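Side-chain contacts in cellulase (Xanthomonas axonopodis pv. citri, PDB 5HOS), which probably hydrolyses internal beta-1,4-glucosidic bonds of cellulose as a family 5 endo-glucanase built on a beta/alpha barrel: residues A[125-128]-A[129-132]; A[245-248]-A[249-253]; A[319-322]-A[323-327]. All blocks are in the same frame, centred on the assembly; numbering follows the deposited sequence. Where two conformers were deposited one is given.

How the contacts relate
All three contacts are local, each formed within one continuous piece of chain, and they follow one another without nesting or crossing around a parallel eight-stranded (beta/alpha) barrel. Contact 1 (125-132) comes first, turning the chain from the short strand 123-124 into helix 132-145. Contact 2 (245-253) ends the loop that follows barrel strand 224-231 and begins helix 248-262. Contact 3 (319-327) is a surface turn in the connection from the last barrel strand, 298-306, to the C-terminal helix 330-341. Contacts 1 and 3 sit on opposite sides of the chain's centre, with centres about 43 Å apart; none of the three touches another.

Contact 1: A[125-128]-A[129-132]; sequences IGST and KVPI
Val130 N donates to two acceptors of Ser127, in a hydrogen bond to OG at 3.1 Å (N-H...O angle 149°) and in a weak one to the carbonyl O. With chi1 at 64° the hydroxyl is turned in across the loop; OG also hydrogen-bonds Thr124 O, its strongest polar partner. Four residues apart, Gly126 N donates to Val130 O at 2.8 Å, the donor lying close to the line of the C=O bond, while Ile125 CA makes a CH...O contact with the same oxygen. At the positive phi of Gly126 a CB would press on the carbonyl O of Ile125. Beside it the delta methyl of Ile132 comes up at CA, 3.4 Å from CD1 to Gly126 CA, and meets CG2 of Ile125 at 3.8 Å, the two isoleucines crossing at about a right angle. Both also rest on Ala171 of helix 165-181. At the outer end a water accepts from Lys129 N, 2.8 Å away, and also bonds to Thr128 OG1. Polar bonds among Ser127, Gly126 and Val130 thus close the turn into helix 132-145, Thr124 O and the water adding to them, and the two isoleucines seat it on the neighbouring helix.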
loop_
_atom_site.group_PDB
_atom_site.type_symbol
_atom_site.label_atom_id
_atom_site.label_comp_id
_atom_site.label_asym_id
_atom_site.label_seq_id
_atom_site.Cartn_x
_atom_site.Cartn_y
_atom_site.Cartn_z
ATOM N N ILE A 125 14.658 8.256 -7.353
ATOM C CA ILE A 125 15.468 7.049 -7.574
ATOM C C ILE A 125 15.852 6.996 -9.059
ATOM O O ILE A 125 15.008 7.197 -9.918
ATOM C CB ILE A 125 14.687 5.770 -7.184
ATOM C CG1 ILE A 125 14.428 5.727 -5.676
ATOM C CG2 ILE A 125 15.453 4.512 -7.579
ATOM C CD1 ILE A 125 13.275 4.817 -5.280
ATOM N N GLY A 126 17.124 6.729 -9.350
ATOM C CA GLY A 126 17.639 6.766 -10.722
ATOM C C GLY A 126 18.375 8.039 -11.094
ATOM O O GLY A 126 19.094 8.059 -12.088
ATOM N N SER A 127 18.186 9.110 -10.321
ATOM C CA SER A 127 19.005 10.315 -10.442
ATOM C C SER A 127 20.451 10.024 -10.013
ATOM O O SER A 127 20.737 8.998 -9.376
ATOM C CB SER A 127 18.423 11.434 -9.572
ATOM O OG SER A 127 18.479 11.081 -8.192
ATOM N N THR A 128 21.365 10.927 -10.355
ATOM C CA THR A 128 22.759 10.768 -9.935
ATOM C C THR A 128 22.866 10.861 -8.404
ATOM O O THR A 128 23.658 10.151 -7.803
ATOM C CB THR A 128 23.696 11.767 -10.645
ATOM O OG1 THR A 128 23.225 13.099 -10.448
ATOM C CG2 THR A 128 23.730 11.474 -12.137
ATOM N N LYS A 129 22.024 11.690 -7.784
ATOM C CA LYS A 129 21.984 11.819 -6.320
ATOM C C LYS A 129 21.512 10.533 -5.614
ATOM O O LYS A 129 22.053 10.178 -4.571
ATOM C CB LYS A 129 21.092 13.000 -5.925
ATOM C CG LYS A 129 21.055 13.337 -4.443
ATOM C CD LYS A 129 22.336 13.993 -3.954
ATOM C CE LYS A 129 22.132 14.555 -2.556
ATOM N NZ LYS A 129 23.338 15.244 -2.027
ATOM N N VAL A 130 20.511 9.853 -6.182
ATOM C CA VAL A 130 19.923 8.647 -5.585
ATOM C C VAL A 130 19.933 7.516 -6.618
ATOM O O VAL A 130 18.913 7.244 -7.265
ATOM C CB VAL A 130 18.484 8.917 -5.062
ATOM C CG1 VAL A 130 17.896 7.679 -4.363
ATOM C CG2 VAL A 130 18.484 10.092 -4.093
ATOM N N PRO A 131 21.095 6.858 -6.796
ATOM C CA PRO A 131 21.124 5.748 -7.752
ATOM C C PRO A 131 20.329 4.537 -7.272
ATOM O O PRO A 131 20.024 4.424 -6.081
ATOM C CB PRO A 131 22.613 5.408 -7.879
ATOM C CG PRO A 131 23.257 5.968 -6.668
ATOM C CD PRO A 131 22.423 7.133 -6.214
ATOM N N ILE A 132 20.042 3.619 -8.186
ATOM C CA ILE A 132 19.256 2.417 -7.853
ATOM C C ILE A 132 19.860 1.692 -6.640
ATOM O O ILE A 132 19.126 1.193 -5.781
ATOM C CB ILE A 132 19.124 1.455 -9.065
ATOM C CG1 ILE A 132 18.039 1.905 -10.061
ATOM C CG2 ILE A 132 18.700 0.058 -8.631
ATOM C CD1 ILE A 132 17.838 3.382 -10.277
HETATM O O HOH W 1 20.712 13.911 -8.991
#

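Contact 2: A[245-248]-A[249-253]; sequences SATV and GVERL
Val248 lays its CG2 methyl over one face of the Arg252 guanidinium, offset toward the rim, with CG2 3.4 Å from Arg252 NE. The two side chains run alongside each other in the same direction, and Arg252 stays extended from CG to NE, bringing its flat group against the methyl. The charged end is held beyond the contact: NH1 bonds to the carbonyl oxygens of Tyr231 and Asp233, so the arginine joins this helix start to the end of barrel strand 224-231 and the loop after it. Thr247 occupies the N-cap position of helix 248-262, but its side chain makes no capping bond. Instead its hydroxyl OG1 donates to Glu251 OE2, 2.5 Å away, approaching from above the carboxylate plane, 49° out of it. Alongside this pair, Glu251 N donates to Thr247 O at 3.0 Å and Arg252 N to Val248 O, the first turn of the helix. Ahead of it, Ser245 forms an ST turn, its OG accepting from Thr247 N at 3.0 Å. A water bonded to Ser245 OG also donates to Glu251 OE1, 2.8 Å away.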
loop_
_atom_site.group_PDB
_atom_site.type_symbol
_atom_site.label_atom_id
_atom_site.label_comp_id
_atom_site.label_asym_id
_atom_site.label_seq_id
_atom_site.Cartn_x
_atom_site.Cartn_y
_atom_site.Cartn_z
ATOM N N SER A 245 -20.180 7.454 -9.860
ATOM C CA SER A 245 -21.322 6.594 -10.149
ATOM C C SER A 245 -21.322 5.367 -9.255
ATOM O O SER A 245 -20.328 5.069 -8.581
ATOM C CB SER A 245 -21.303 6.135 -11.616
ATOM O OG SER A 245 -20.570 4.928 -11.799
ATOM N N ALA A 246 -22.434 4.637 -9.308
ATOM C CA ALA A 246 -22.613 3.396 -8.553
ATOM C C ALA A 246 -21.769 2.239 -9.073
ATOM O O ALA A 246 -21.671 1.211 -8.405
ATOM C CB ALA A 246 -24.084 2.994 -8.552
ATOM N N THR A 247 -21.191 2.394 -10.266
ATOM C CA THR A 247 -20.375 1.367 -10.899
ATOM C C THR A 247 -18.954 1.839 -11.278
ATOM O O THR A 247 -18.196 1.063 -11.865
ATOM C CB THR A 247 -21.079 0.863 -12.172
ATOM O OG1 THR A 247 -21.330 1.973 -13.039
ATOM C CG2 THR A 247 -22.415 0.195 -11.827
ATOM N N VAL A 248 -18.584 3.075 -10.928
ATOM C CA VAL A 248 -17.289 3.656 -11.343
ATOM C C VAL A 248 -16.058 2.895 -10.811
ATOM O O VAL A 248 -15.000 2.903 -11.450
ATOM C CB VAL A 248 -17.190 5.175 -11.004
ATOM C CG1 VAL A 248 -17.022 5.417 -9.505
ATOM C CG2 VAL A 248 -16.052 5.831 -11.778
ATOM N N GLY A 249 -16.192 2.244 -9.656
ATOM C CA GLY A 249 -15.117 1.419 -9.116
ATOM C C GLY A 249 -14.820 0.241 -10.016
ATOM O O GLY A 249 -13.689 0.052 -10.463
ATOM N N VAL A 250 -15.863 -0.526 -10.308
ATOM C CA VAL A 250 -15.764 -1.691 -11.189
ATOM C C VAL A 250 -15.191 -1.273 -12.554
ATOM O O VAL A 250 -14.267 -1.911 -13.076
ATOM C CB VAL A 250 -17.148 -2.360 -11.377
ATOM C CG1 VAL A 250 -17.119 -3.410 -12.483
ATOM C CG2 VAL A 250 -17.613 -2.981 -10.065
ATOM N N GLU A 251 -15.732 -0.191 -13.102
ATOM C CA GLU A 251 -15.307 0.317 -14.406
ATOM C C GLU A 251 -13.833 0.713 -14.451
ATOM O O GLU A 251 -13.169 0.464 -15.451
ATOM C CB GLU A 251 -16.168 1.502 -14.819
ATOM C CG GLU A 251 -17.585 1.092 -15.203
ATOM C CD GLU A 251 -18.587 2.225 -15.095
ATOM O OE1 GLU A 251 -18.184 3.405 -15.064
ATOM O OE2 GLU A 251 -19.792 1.928 -15.033
ATOM N N ARG A 252 -13.340 1.315 -13.369
ATOM C CA ARG A 252 -11.941 1.747 -13.280
ATOM C C ARG A 252 -10.958 0.633 -12.930
ATOM O O ARG A 252 -9.746 0.837 -13.068
ATOM C CB ARG A 252 -11.799 2.920 -12.311
ATOM C CG ARG A 252 -12.376 4.202 -12.883
ATOM C CD ARG A 252 -12.319 5.329 -11.881
ATOM N NE ARG A 252 -12.806 6.597 -12.424
ATOM C CZ ARG A 252 -13.010 7.701 -11.700
ATOM N NH1 ARG A 252 -12.772 7.710 -10.392
ATOM N NH2 ARG A 252 -13.464 8.807 -12.283
ATOM N N LEU A 253 -11.468 -0.516 -12.472
ATOM C CA LEU A 253 -10.659 -1.727 -12.287
ATOM C C LEU A 253 -10.648 -2.667 -13.486
ATOM O O LEU A 253 -9.764 -3.525 -13.579
ATOM C CB LEU A 253 -11.112 -2.525 -11.051
ATOM C CG LEU A 253 -10.969 -1.872 -9.670
ATOM C CD1 LEU A 253 -11.235 -2.889 -8.568
ATOM C CD2 LEU A 253 -9.600 -1.225 -9.460
HETATM O O HOH W 2 -20.344 5.128 -14.497
#

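Contact 3: A[319-322]-A[323-327]; sequences QPDA and QGRDK
The chain reverses through a type I beta turn from Asp321 to Gly324, closed by Gly324 N donating to Asp321 O at 2.9 Å, and the flanking arms run roughly antiparallel (end-to-end directions 152° apart), with Asp321 N donating to Arg325 O at 3.2 Å. Together these bonds define a type I turn with a G1 bulge, in which Gly324 takes the positive phi of the bulge position. The loop projects from the connection between the last barrel strand, 298-306, and the C-terminal helix 330-341. A chi1 of 68° puts CG of Asp321 between the backbone N and carbonyl carbon, folding the carboxylate back over the turn. There OD1 accepts from both Gln323 N, making an Asx turn, and Arg325 N, each 2.9 Å from OD1; the two donors reach it from opposite faces of the carboxylate plane. In one of the two modelled conformers of Arg325, OD2 turns its syn lone pair to NE at 3.0 Å in a salt bridge, to which NH2 adds a weak bond. The fit is skewed, the carboxylate and guanidinium planes standing 53° apart. The two backbone N-H groups at OD1 would be expected to favour the ionised carboxylate, the arginine contributing further in this conformer. At the base of the loop Pro320 packs against Tyr62 of helix 57-65, and Asp326 hydrogen-bonds Tyr62 and forms a salt bridge with Lys66. Lys327, bent at chi2 and chi4, curls its chain back along Gln319 until NZ donates to Gln319 O at 2.6 Å, meeting the oxygen almost end-on to its carbonyl.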
loop_
_atom_site.group_PDB
_atom_site.type_symbol
_atom_site.label_atom_id
_atom_site.label_comp_id
_atom_site.label_asym_id
_atom_site.label_seq_id
_atom_site.Cartn_x
_atom_site.Cartn_y
_atom_site.Cartn_z
ATOM N N GLN A 319 -11.307 5.170 11.342
ATOM C CA GLN A 319 -10.931 5.108 12.759
ATOM C C GLN A 319 -12.211 5.257 13.583
ATOM O O GLN A 319 -12.987 6.185 13.325
ATOM C CB GLN A 319 -9.982 6.261 13.118
ATOM C CG GLN A 319 -9.385 6.195 14.518
ATOM C CD GLN A 319 -8.291 5.152 14.642
ATOM O OE1 GLN A 319 -7.991 4.430 13.691
ATOM N NE2 GLN A 319 -7.678 5.076 15.813
ATOM N N PRO A 320 -12.433 4.363 14.575
ATOM C CA PRO A 320 -13.618 4.548 15.425
ATOM C C PRO A 320 -13.588 5.893 16.153
ATOM O O PRO A 320 -12.507 6.444 16.397
ATOM C CB PRO A 320 -13.568 3.365 16.409
ATOM C CG PRO A 320 -12.267 2.684 16.203
ATOM C CD PRO A 320 -11.658 3.158 14.924
ATOM N N ASP A 321 -14.767 6.427 16.466
ATOM C CA ASP A 321 -14.870 7.730 17.139
ATOM C C ASP A 321 -14.489 7.634 18.632
ATOM O O ASP A 321 -14.138 6.559 19.122
ATOM C CB ASP A 321 -16.268 8.357 16.925
ATOM C CG ASP A 321 -17.405 7.599 17.622
ATOM O OD1 ASP A 321 -17.172 6.790 18.540
ATOM O OD2 ASP A 321 -18.568 7.837 17.243
ATOM N N ALA A 322 -14.576 8.755 19.348
ATOM C CA ALA A 322 -14.233 8.810 20.786
ATOM C C ALA A 322 -15.011 7.838 21.692
ATOM O O ALA A 322 -14.533 7.495 22.772
ATOM C CB ALA A 322 -14.386 10.236 21.304
ATOM N N GLN A 323 -16.185 7.390 21.244
ATOM C CA GLN A 323 -17.018 6.419 21.975
ATOM C C GLN A 323 -16.746 4.973 21.549
ATOM O O GLN A 323 -17.398 4.055 22.054
ATOM C CB GLN A 323 -18.513 6.657 21.733
ATOM C CG GLN A 323 -18.955 8.067 21.391
ATOM C CD GLN A 323 -19.184 8.908 22.602
ATOM O OE1 GLN A 323 -20.245 8.824 23.221
ATOM N NE2 GLN A 323 -18.211 9.746 22.943
ATOM N N GLY A 324 -15.824 4.772 20.607
ATOM C CA GLY A 324 -15.551 3.448 20.049
ATOM C C GLY A 324 -16.536 2.966 18.993
ATOM O O GLY A 324 -16.523 1.778 18.654
ATOM N N ARG A 325 -17.375 3.861 18.456
ATOM C CA ARG A 325 -18.382 3.459 17.459
ATOM C C ARG A 325 -17.786 3.398 16.049
ATOM O O ARG A 325 -16.933 4.215 15.682
ATOM C CB ARG A 325 -19.587 4.401 17.466
ATOM C CG ARG A 325 -20.399 4.342 18.752
ATOM C CD ARG A 325 -21.456 5.432 18.813
ATOM N NE ARG A 325 -20.867 6.773 18.817
ATOM C CZ ARG A 325 -21.543 7.908 18.991
ATOM N NH1 ARG A 325 -22.859 7.904 19.200
ATOM N NH2 ARG A 325 -20.885 9.066 18.973
ATOM N N ASP A 326 -18.258 2.426 15.274
ATOM C CA ASP A 326 -17.801 2.235 13.898
ATOM C C ASP A 326 -18.173 3.428 13.035
ATOM O O ASP A 326 -19.224 4.052 13.234
ATOM C CB ASP A 326 -18.452 1.004 13.271
ATOM C CG ASP A 326 -18.110 -0.274 13.982
ATOM O OD1 ASP A 326 -17.197 -0.282 14.833
ATOM O OD2 ASP A 326 -18.774 -1.284 13.682
ATOM N N LYS A 327 -17.310 3.728 12.071
ATOM C CA LYS A 327 -17.629 4.706 11.036
ATOM C C LYS A 327 -18.554 4.068 9.981
ATOM O O LYS A 327 -18.588 2.835 9.849
ATOM C CB LYS A 327 -16.350 5.240 10.393
ATOM C CG LYS A 327 -15.526 6.126 11.323
ATOM C CD LYS A 327 -16.106 7.535 11.442
ATOM C CE LYS A 327 -15.075 8.525 11.963
ATOM N NZ LYS A 327 -14.670 8.230 13.362
#